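PDB 4J6O: metallophosphoesterase from Clostridium thermocellum, which acts as the metal-dependent 2',3' phosphatase component of the bacterial Pnkp-Hen1 RNA repair system. Local coordinates for residues L61-L66 against L90-N95; V98-K103 against A135-L140; K150-H155 against A202-G207. One frame throughout, in Å; residues are numbered along the deposited sequence.

Contact 1: residues L61-L66 against L90-N95; sequences LFLGDL and LCVPGN. With MN (manganese (II) ion), chain J.
The carboxylate of Asp65 has its OD2 on the manganese ion, 2.2 Å from MN, while OD1 accepts a hydrogen bond from His96 N and lies 3.3 Å from Gly94 CA. Leu90 O stands oblique to the ring of Phe62, 3.8 Å from its CD2. Asn95 lies beside the carboxylate. Phe62 bends off toward Val80 and Met83 of helix 73-86 (chi1 -71°, CG beside the backbone N), so its CB, not its ring, meets Cys91 SG at 3.8 Å. Behind the loops, strands 59-62 and 89-91 run parallel as the two strands of a beta-alpha-beta unit connected by helix 73-86; Gly64-Asp65 and Gly94-Asn95, after the strand ends, belong to the GD and GNH motifs of calcineurin-like phosphoesterases. Phe62 N points almost straight at Leu90 O (2.8 Å, 174°), and Val92 N bonds Phe62 O at 3.0 Å, both donors in the carbonyl planes. Leu61 CD2 lies alongside Leu90 CB at 3.9 Å. Gly64, with positive phi, brings its CA to 3.1 Å from Val92 O. Asp97 OD2 accepts from both Asp65 N and Gly94 N, tying one loop to the other, and Asp19 and His21 help to complete the metal site.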
loop_
_atom_site.group_PDB
_atom_site.type_symbol
_atom_site.label_atom_id
_atom_site.label_comp_id
_atom_site.label_asym_id
_atom_site.label_seq_id
_atom_site.Cartn_x
_atom_site.Cartn_y
_atom_site.Cartn_z
ATOM N N LEU A 61 7.345 -4.426 3.342
ATOM C CA LEU A 61 6.874 -4.038 2.004
ATOM C C LEU A 61 5.490 -3.439 2.146
ATOM O O LEU A 61 4.577 -4.135 2.568
ATOM C CB LEU A 61 6.792 -5.270 1.095
ATOM C CG LEU A 61 8.090 -6.047 0.907
ATOM C CD1 LEU A 61 7.783 -7.228 -0.021
ATOM C CD2 LEU A 61 9.209 -5.193 0.324
ATOM N N PHE A 62 5.350 -2.140 1.841
ATOM C CA PHE A 62 4.044 -1.475 1.979
ATOM C C PHE A 62 3.344 -1.570 0.657
ATOM O O PHE A 62 3.964 -1.310 -0.378
ATOM C CB PHE A 62 4.220 -0.002 2.363
ATOM C CG PHE A 62 4.719 0.228 3.783
ATOM C CD1 PHE A 62 3.859 0.121 4.869
ATOM C CD2 PHE A 62 6.060 0.552 4.033
ATOM C CE1 PHE A 62 4.333 0.336 6.182
ATOM C CE2 PHE A 62 6.527 0.761 5.361
ATOM C CZ PHE A 62 5.654 0.655 6.428
ATOM N N LEU A 63 2.038 -1.857 0.713
ATOM C CA LEU A 63 1.229 -2.059 -0.503
ATOM C C LEU A 63 0.573 -0.768 -0.961
ATOM O O LEU A 63 -0.184 -0.753 -1.968
ATOM C CB LEU A 63 0.214 -3.155 -0.305
ATOM C CG LEU A 63 0.795 -4.533 -0.033
ATOM C CD1 LEU A 63 -0.364 -5.541 0.065
ATOM C CD2 LEU A 63 1.712 -4.920 -1.190
ATOM N N GLY A 64 0.914 0.303 -0.283
ATOM C CA GLY A 64 0.462 1.635 -0.657
ATOM C C GLY A 64 -0.890 1.998 -0.070
ATOM O O GLY A 64 -1.384 1.334 0.869
ATOM N N ASP A 65 -1.503 3.036 -0.603
ATOM C CA ASP A 65 -2.717 3.674 -0.025
ATOM C C ASP A 65 -2.405 4.082 1.418
ATOM O O ASP A 65 -3.080 3.704 2.382
ATOM C CB ASP A 65 -3.941 2.781 -0.120
ATOM C CG ASP A 65 -4.792 3.098 -1.386
ATOM O OD1 ASP A 65 -4.272 3.840 -2.230
ATOM O OD2 ASP A 65 -5.919 2.606 -1.533
ATOM N N LEU A 66 -1.313 4.839 1.545
ATOM C CA LEU A 66 -0.855 5.427 2.839
ATOM C C LEU A 66 -1.726 6.588 3.273
ATOM O O LEU A 66 -1.886 6.831 4.481
ATOM C CB LEU A 66 0.600 5.941 2.670
ATOM C CG LEU A 66 1.594 4.957 2.103
ATOM C CD1 LEU A 66 2.953 5.714 2.040
ATOM C CD2 LEU A 66 1.704 3.696 2.961
ATOM N N LEU A 90 10.293 -1.148 1.406
ATOM C CA LEU A 90 9.940 -0.666 0.087
ATOM C C LEU A 90 8.425 -0.372 0.071
ATOM O O LEU A 90 7.683 -0.834 0.921
ATOM C CB LEU A 90 10.215 -1.698 -1.010
ATOM C CG LEU A 90 11.658 -2.217 -1.209
ATOM C CD1 LEU A 90 11.673 -3.357 -2.197
ATOM C CD2 LEU A 90 12.555 -1.101 -1.653
ATOM N N CYS A 91 8.014 0.443 -0.885
ATOM C CA CYS A 91 6.599 0.812 -0.988
ATOM C C CYS A 91 6.204 0.817 -2.456
ATOM O O CYS A 91 6.984 1.268 -3.351
ATOM C CB CYS A 91 6.414 2.219 -0.407
ATOM S SG CYS A 91 4.668 2.757 -0.207
ATOM N N VAL A 92 5.018 0.286 -2.731
ATOM C CA VAL A 92 4.443 0.381 -4.074
ATOM C C VAL A 92 3.254 1.302 -3.912
ATOM O O VAL A 92 2.708 1.517 -2.821
ATOM C CB VAL A 92 4.050 -1.010 -4.670
ATOM C CG1 VAL A 92 5.309 -1.851 -4.818
ATOM C CG2 VAL A 92 3.045 -1.746 -3.780
ATOM N N PRO A 93 2.878 1.939 -4.992
ATOM C CA PRO A 93 1.863 2.964 -4.874
ATOM C C PRO A 93 0.433 2.434 -4.939
ATOM O O PRO A 93 0.127 1.535 -5.689
ATOM C CB PRO A 93 2.159 3.845 -6.113
ATOM C CG PRO A 93 2.576 2.844 -7.152
ATOM C CD PRO A 93 3.477 1.871 -6.332
ATOM N N GLY A 94 -0.447 3.065 -4.138
ATOM C CA GLY A 94 -1.874 2.842 -4.274
ATOM C C GLY A 94 -2.494 3.965 -5.112
ATOM O O GLY A 94 -1.862 5.031 -5.325
ATOM N N ASN A 95 -3.742 3.759 -5.529
ATOM C CA ASN A 95 -4.454 4.747 -6.300
ATOM C C ASN A 95 -4.570 6.085 -5.555
ATOM O O ASN A 95 -4.514 7.184 -6.162
ATOM C CB ASN A 95 -5.838 4.181 -6.739
ATOM C CG ASN A 95 -6.670 3.514 -5.576
ATOM O OD1 ASN A 95 -6.182 2.765 -4.663
ATOM N ND2 ASN A 95 -7.973 3.776 -5.650
HETATM MN MN MN J . -7.302 1.625 -0.202
HETATM O O HOH W 1 -8.759 0.399 1.102
#

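Contact 2: residues V98-K103 against A135-L140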
loop_
_atom_site.group_PDB
_atom_site.type_symbol
_atom_site.label_atom_id
_atom_site.label_comp_id
_atom_site.label_asym_id
_atom_site.label_seq_id
_atom_site.Cartn_x
_atom_site.Cartn_y
_atom_site.Cartn_z
ATOM N N VAL A 98 -1.156 8.125 -5.696
ATOM C CA VAL A 98 -0.898 8.718 -7.031
ATOM C C VAL A 98 -1.861 9.858 -7.296
ATOM O O VAL A 98 -1.493 10.887 -7.891
ATOM C CB VAL A 98 -0.978 7.628 -8.131
ATOM C CG1 VAL A 98 -1.030 8.224 -9.556
ATOM C CG2 VAL A 98 0.222 6.712 -7.986
ATOM N N LYS A 99 -3.115 9.695 -6.870
ATOM C CA LYS A 99 -4.059 10.801 -7.054
ATOM C C LYS A 99 -3.623 11.996 -6.203
ATOM O O LYS A 99 -3.746 13.149 -6.622
ATOM C CB LYS A 99 -5.461 10.374 -6.668
ATOM C CG LYS A 99 -6.459 11.530 -6.587
ATOM C CD LYS A 99 -7.886 10.994 -6.662
ATOM C CE LYS A 99 -8.893 12.097 -6.428
ATOM N NZ LYS A 99 -10.227 11.535 -6.092
ATOM N N LEU A 100 -3.104 11.738 -5.000
ATOM C CA LEU A 100 -2.631 12.834 -4.169
ATOM C C LEU A 100 -1.486 13.535 -4.847
ATOM O O LEU A 100 -1.417 14.776 -4.812
ATOM C CB LEU A 100 -2.156 12.343 -2.792
ATOM C CG LEU A 100 -1.426 13.396 -1.930
ATOM C CD1 LEU A 100 -2.301 14.573 -1.512
ATOM C CD2 LEU A 100 -0.794 12.702 -0.689
ATOM N N LEU A 101 -0.575 12.747 -5.430
ATOM C CA LEU A 101 0.562 13.344 -6.173
ATOM C C LEU A 101 0.085 14.253 -7.307
ATOM O O LEU A 101 0.602 15.380 -7.467
ATOM C CB LEU A 101 1.526 12.269 -6.688
ATOM C CG LEU A 101 2.657 12.763 -7.602
ATOM C CD1 LEU A 101 3.472 13.781 -6.896
ATOM C CD2 LEU A 101 3.526 11.625 -8.039
ATOM N N ARG A 102 -0.936 13.819 -8.046
ATOM C CA ARG A 102 -1.480 14.653 -9.137
ATOM C C ARG A 102 -2.059 15.942 -8.574
ATOM O O ARG A 102 -1.898 16.990 -9.171
ATOM C CB ARG A 102 -2.551 13.887 -9.900
ATOM C CG ARG A 102 -1.932 12.800 -10.721
ATOM C CD ARG A 102 -2.930 11.846 -11.319
ATOM N NE ARG A 102 -2.198 10.801 -12.027
ATOM C CZ ARG A 102 -2.670 9.590 -12.277
ATOM N NH1 ARG A 102 -3.892 9.261 -11.868
ATOM N NH2 ARG A 102 -1.915 8.712 -12.931
ATOM N N LYS A 103 -2.709 15.873 -7.413
ATOM C CA LYS A 103 -3.314 17.064 -6.820
ATOM C C LYS A 103 -2.209 18.024 -6.340
ATOM O O LYS A 103 -2.234 19.219 -6.625
ATOM C CB LYS A 103 -4.262 16.658 -5.676
ATOM C CG LYS A 103 -4.802 17.805 -4.823
ATOM C CD LYS A 103 -5.682 18.770 -5.640
ATOM C CE LYS A 103 -6.173 19.900 -4.765
ATOM N NZ LYS A 103 -7.042 20.836 -5.533
ATOM N N ALA A 135 8.186 14.002 -4.042
ATOM C CA ALA A 135 9.337 13.281 -4.560
ATOM C C ALA A 135 9.221 11.802 -4.212
ATOM O O ALA A 135 9.519 10.936 -5.026
ATOM C CB ALA A 135 10.613 13.861 -3.998
ATOM N N PHE A 136 8.754 11.525 -2.998
ATOM C CA PHE A 136 8.580 10.161 -2.574
ATOM C C PHE A 136 7.558 9.420 -3.425
ATOM O O PHE A 136 7.797 8.291 -3.833
ATOM C CB PHE A 136 8.139 10.109 -1.121
ATOM C CG PHE A 136 7.776 8.745 -0.663
ATOM C CD1 PHE A 136 8.768 7.799 -0.484
ATOM C CD2 PHE A 136 6.462 8.423 -0.328
ATOM C CE1 PHE A 136 8.469 6.541 -0.021
ATOM C CE2 PHE A 136 6.156 7.160 0.127
ATOM C CZ PHE A 136 7.148 6.220 0.266
ATOM N N ILE A 137 6.415 10.037 -3.687
ATOM C CA ILE A 137 5.382 9.315 -4.365
ATOM C C ILE A 137 5.742 9.154 -5.813
ATOM O O ILE A 137 5.413 8.158 -6.450
ATOM C CB ILE A 137 4.021 10.011 -4.205
ATOM C CG1 ILE A 137 3.595 9.967 -2.733
ATOM C CG2 ILE A 137 2.976 9.337 -5.015
ATOM C CD1 ILE A 137 2.270 10.683 -2.518
ATOM N N ASP A 138 6.419 10.175 -6.357
ATOM C CA ASP A 138 6.819 10.136 -7.742
ATOM C C ASP A 138 7.833 9.045 -8.032
ATOM O O ASP A 138 7.933 8.562 -9.146
ATOM C CB ASP A 138 7.366 11.501 -8.159
ATOM C CG ASP A 138 7.526 11.623 -9.663
ATOM O OD1 ASP A 138 6.478 11.660 -10.340
ATOM O OD2 ASP A 138 8.681 11.672 -10.160
ATOM N N GLY A 139 8.587 8.631 -7.027
ATOM C CA GLY A 139 9.573 7.600 -7.290
ATOM C C GLY A 139 9.087 6.194 -7.019
ATOM O O GLY A 139 9.841 5.225 -7.191
ATOM N N LEU A 140 7.831 6.046 -6.592
ATOM C CA LEU A 140 7.327 4.696 -6.335
ATOM C C LEU A 140 7.149 3.900 -7.640
ATOM O O LEU A 140 6.591 4.393 -8.621
ATOM C CB LEU A 140 6.015 4.733 -5.542
ATOM C CG LEU A 140 6.099 5.431 -4.188
ATOM C CD1 LEU A 140 4.701 5.503 -3.525
ATOM C CD2 LEU A 140 7.091 4.759 -3.245
#
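This is a small apolar helix-to-helix contact in which helix 95-104, which follows the second strand of contact 1, meets the C-terminal end of helix 127-138, with helices 115-122 and 168-176 nearby. Leu101 and Ile137 face each other, with their CA atoms 6.5 Å apart. Ile137 CG2, anti to its own backbone N, presses against Leu101 CB at 3.7 Å. The other branch of Ile137 runs out to CD1, which meets Leu100 CD2 at 4.1 Å, the two side chains crossing at about a right angle. Leu101 stretches past Ile137: with CG anti to the backbone N (chi1 174°), its CD2 methyl reaches 3.6 Å from Asp138 CA, touching backbone as well as side chain. Asp138 OD1 skirts the same CD2 at 3.7 Å. Leu100 continues the apolar layer to Leu115 and Leu119 of helix 115-122, and Val98 packs on helix 168-176. No hydrogen bond or salt bridge joins the two segments, and only 228 Å² is buried. The helices are therefore held here by van der Waals packing, chiefly of Leu101 and Ile137, without a polar bond between them, and Asp138, an exposed residue, borders the contact.

Contact 3: residues K150-H155 against A202-G207; sequences KLVVAH and ALVVYG
Two neighbouring parallel strands, 151-154 and 203-206, form the middle of one sheet of the calcineurin-like beta sandwich, their axes 4.7 Å apart and twisted by 22°. The bonding ladder begins with Leu203 N donating to Lys150 O from well above the carbonyl plane; on its other side, Lys150 and Leu151 form a classic beta bulge against Leu146 of strand 143-146. Next, Val152 N bonds Leu203 O at 2.8 Å in the carbonyl plane, and Val205 N approaches Val152 O nearly along the C=O axis. The bond from Ala154 N to Val205 O is weak at 3.5 Å, but Gly207 N closes the ladder firmly on His155 O at 2.7 Å. On one face, Leu151 CD1 lies 3.8 Å from Val205 CG2; on the other, Val152 CG2 meets Ala202 CB at 3.6 Å. Tyr206 CB lies 3.1 Å from Ala154 O, a buried acceptor without a hydrogen-bond partner, and chi1 of 70° turns the ring edge to His155 O. Gly207 O sits over one face of the His155 imidazole, whose ND1 is hydrogen-bonded to Leu63 O. Leu151, Val153 and Leu203 pack on strands 14-17 and 232-238 of the opposing sheet; strands 143-146 and 220-222 flank the pair.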
loop_
_atom_site.group_PDB
_atom_site.type_symbol
_atom_site.label_atom_id
_atom_site.label_comp_id
_atom_site.label_asym_id
_atom_site.label_seq_id
_atom_site.Cartn_x
_atom_site.Cartn_y
_atom_site.Cartn_z
ATOM N N LYS A 150 9.736 -15.435 -6.827
ATOM C CA LYS A 150 8.791 -16.216 -6.068
ATOM C C LYS A 150 7.697 -15.358 -5.422
ATOM O O LYS A 150 6.671 -15.874 -4.952
ATOM C CB LYS A 150 9.528 -16.981 -4.949
ATOM C CG LYS A 150 10.348 -18.102 -5.503
ATOM C CD LYS A 150 11.339 -18.585 -4.434
ATOM C CE LYS A 150 12.317 -19.628 -5.014
ATOM N NZ LYS A 150 13.482 -19.872 -4.032
ATOM N N LEU A 151 7.893 -14.039 -5.432
ATOM C CA LEU A 151 6.963 -13.156 -4.758
ATOM C C LEU A 151 6.771 -11.935 -5.617
ATOM O O LEU A 151 7.757 -11.396 -6.129
ATOM C CB LEU A 151 7.547 -12.770 -3.397
ATOM C CG LEU A 151 6.822 -11.662 -2.569
ATOM C CD1 LEU A 151 5.412 -12.081 -2.165
ATOM C CD2 LEU A 151 7.718 -11.170 -1.364
ATOM N N VAL A 152 5.526 -11.499 -5.758
ATOM C CA VAL A 152 5.226 -10.196 -6.421
ATOM C C VAL A 152 4.370 -9.411 -5.445
ATOM O O VAL A 152 3.417 -9.950 -4.884
ATOM C CB VAL A 152 4.483 -10.450 -7.724
ATOM C CG1 VAL A 152 3.952 -9.134 -8.328
ATOM C CG2 VAL A 152 5.434 -11.138 -8.786
ATOM N N VAL A 153 4.661 -8.124 -5.296
ATOM C CA VAL A 153 3.792 -7.234 -4.506
ATOM C C VAL A 153 3.343 -6.108 -5.415
ATOM O O VAL A 153 4.122 -5.568 -6.205
ATOM C CB VAL A 153 4.447 -6.671 -3.217
ATOM C CG1 VAL A 153 4.662 -7.814 -2.158
ATOM C CG2 VAL A 153 5.739 -5.883 -3.483
ATOM N N ALA A 154 2.064 -5.756 -5.284
ATOM C CA ALA A 154 1.434 -4.685 -6.068
ATOM C C ALA A 154 0.192 -4.274 -5.344
ATOM O O ALA A 154 -0.375 -5.089 -4.579
ATOM C CB ALA A 154 1.054 -5.175 -7.485
ATOM N N HIS A 155 -0.245 -3.032 -5.533
ATOM C CA HIS A 155 -1.448 -2.603 -4.788
ATOM C C HIS A 155 -2.695 -3.361 -5.224
ATOM O O HIS A 155 -3.353 -4.002 -4.379
ATOM C CB HIS A 155 -1.662 -1.098 -4.947
ATOM C CG HIS A 155 -2.869 -0.617 -4.256
ATOM N ND1 HIS A 155 -2.932 -0.522 -2.877
ATOM C CD2 HIS A 155 -4.076 -0.253 -4.725
ATOM C CE1 HIS A 155 -4.139 -0.104 -2.531
ATOM N NE2 HIS A 155 -4.853 0.078 -3.635
ATOM N N ALA A 202 4.656 -16.925 -9.218
ATOM C CA ALA A 202 4.906 -16.077 -8.042
ATOM C C ALA A 202 3.676 -15.973 -7.177
ATOM O O ALA A 202 2.553 -15.836 -7.675
ATOM C CB ALA A 202 5.309 -14.723 -8.442
ATOM N N LEU A 203 3.887 -16.024 -5.875
ATOM C CA LEU A 203 2.835 -15.666 -4.953
ATOM C C LEU A 203 2.610 -14.153 -5.072
ATOM O O LEU A 203 3.576 -13.394 -4.977
ATOM C CB LEU A 203 3.328 -15.972 -3.553
ATOM C CG LEU A 203 2.524 -15.402 -2.381
ATOM C CD1 LEU A 203 1.152 -16.032 -2.320
ATOM C CD2 LEU A 203 3.285 -15.666 -1.063
ATOM N N VAL A 204 1.358 -13.700 -5.267
ATOM C CA VAL A 204 1.112 -12.264 -5.371
ATOM C C VAL A 204 0.405 -11.821 -4.124
ATOM O O VAL A 204 -0.695 -12.280 -3.838
ATOM C CB VAL A 204 0.195 -11.903 -6.588
ATOM C CG1 VAL A 204 0.065 -10.392 -6.727
ATOM C CG2 VAL A 204 0.737 -12.577 -7.864
ATOM N N VAL A 205 1.045 -10.914 -3.381
ATOM C CA VAL A 205 0.410 -10.343 -2.174
ATOM C C VAL A 205 0.025 -8.912 -2.562
ATOM O O VAL A 205 0.862 -8.139 -3.041
ATOM C CB VAL A 205 1.390 -10.356 -1.026
ATOM C CG1 VAL A 205 0.745 -9.829 0.243
ATOM C CG2 VAL A 205 1.930 -11.788 -0.794
ATOM N N TYR A 206 -1.241 -8.581 -2.359
ATOM C CA TYR A 206 -1.774 -7.315 -2.829
ATOM C C TYR A 206 -2.848 -6.816 -1.891
ATOM O O TYR A 206 -3.147 -7.494 -0.896
ATOM C CB TYR A 206 -2.282 -7.467 -4.306
ATOM C CG TYR A 206 -3.527 -8.327 -4.444
ATOM C CD1 TYR A 206 -3.475 -9.722 -4.347
ATOM C CD2 TYR A 206 -4.734 -7.722 -4.732
ATOM C CE1 TYR A 206 -4.630 -10.478 -4.464
ATOM C CE2 TYR A 206 -5.904 -8.456 -4.856
ATOM C CZ TYR A 206 -5.833 -9.839 -4.701
ATOM O OH TYR A 206 -6.970 -10.578 -4.838
ATOM N N GLY A 207 -3.399 -5.626 -2.166
ATOM C CA GLY A 207 -4.357 -5.018 -1.247
ATOM C C GLY A 207 -5.362 -4.194 -2.051
ATOM O O GLY A 207 -5.300 -2.946 -2.022
#

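Overall arrangement
Contacts 1, 2 and 3 follow one another along the chain, each closing before the next opens, all within the calcineurin-like region. Contacts 1 and 3 lie in different sheets of the sandwich, centres about 12 Å apart, and converge at the C-terminal strand ends: the His155 side chain bridges them, with Pro93 O close to its CB and Asp65 OD2 close to its CE1 beside the metal site. Contact 2 is reached from contact 1 through helix 95-104, the next helix or strand in the chain after strand 89-91. Their centres are about 11 Å apart, with Pro93 packing on Leu140 and Val98. Contacts 2 and 3 do not touch, their nearest atoms being about 9 Å apart. Contact 1 thus joins the helical layer to the metal site at the C-terminal ends of the strands.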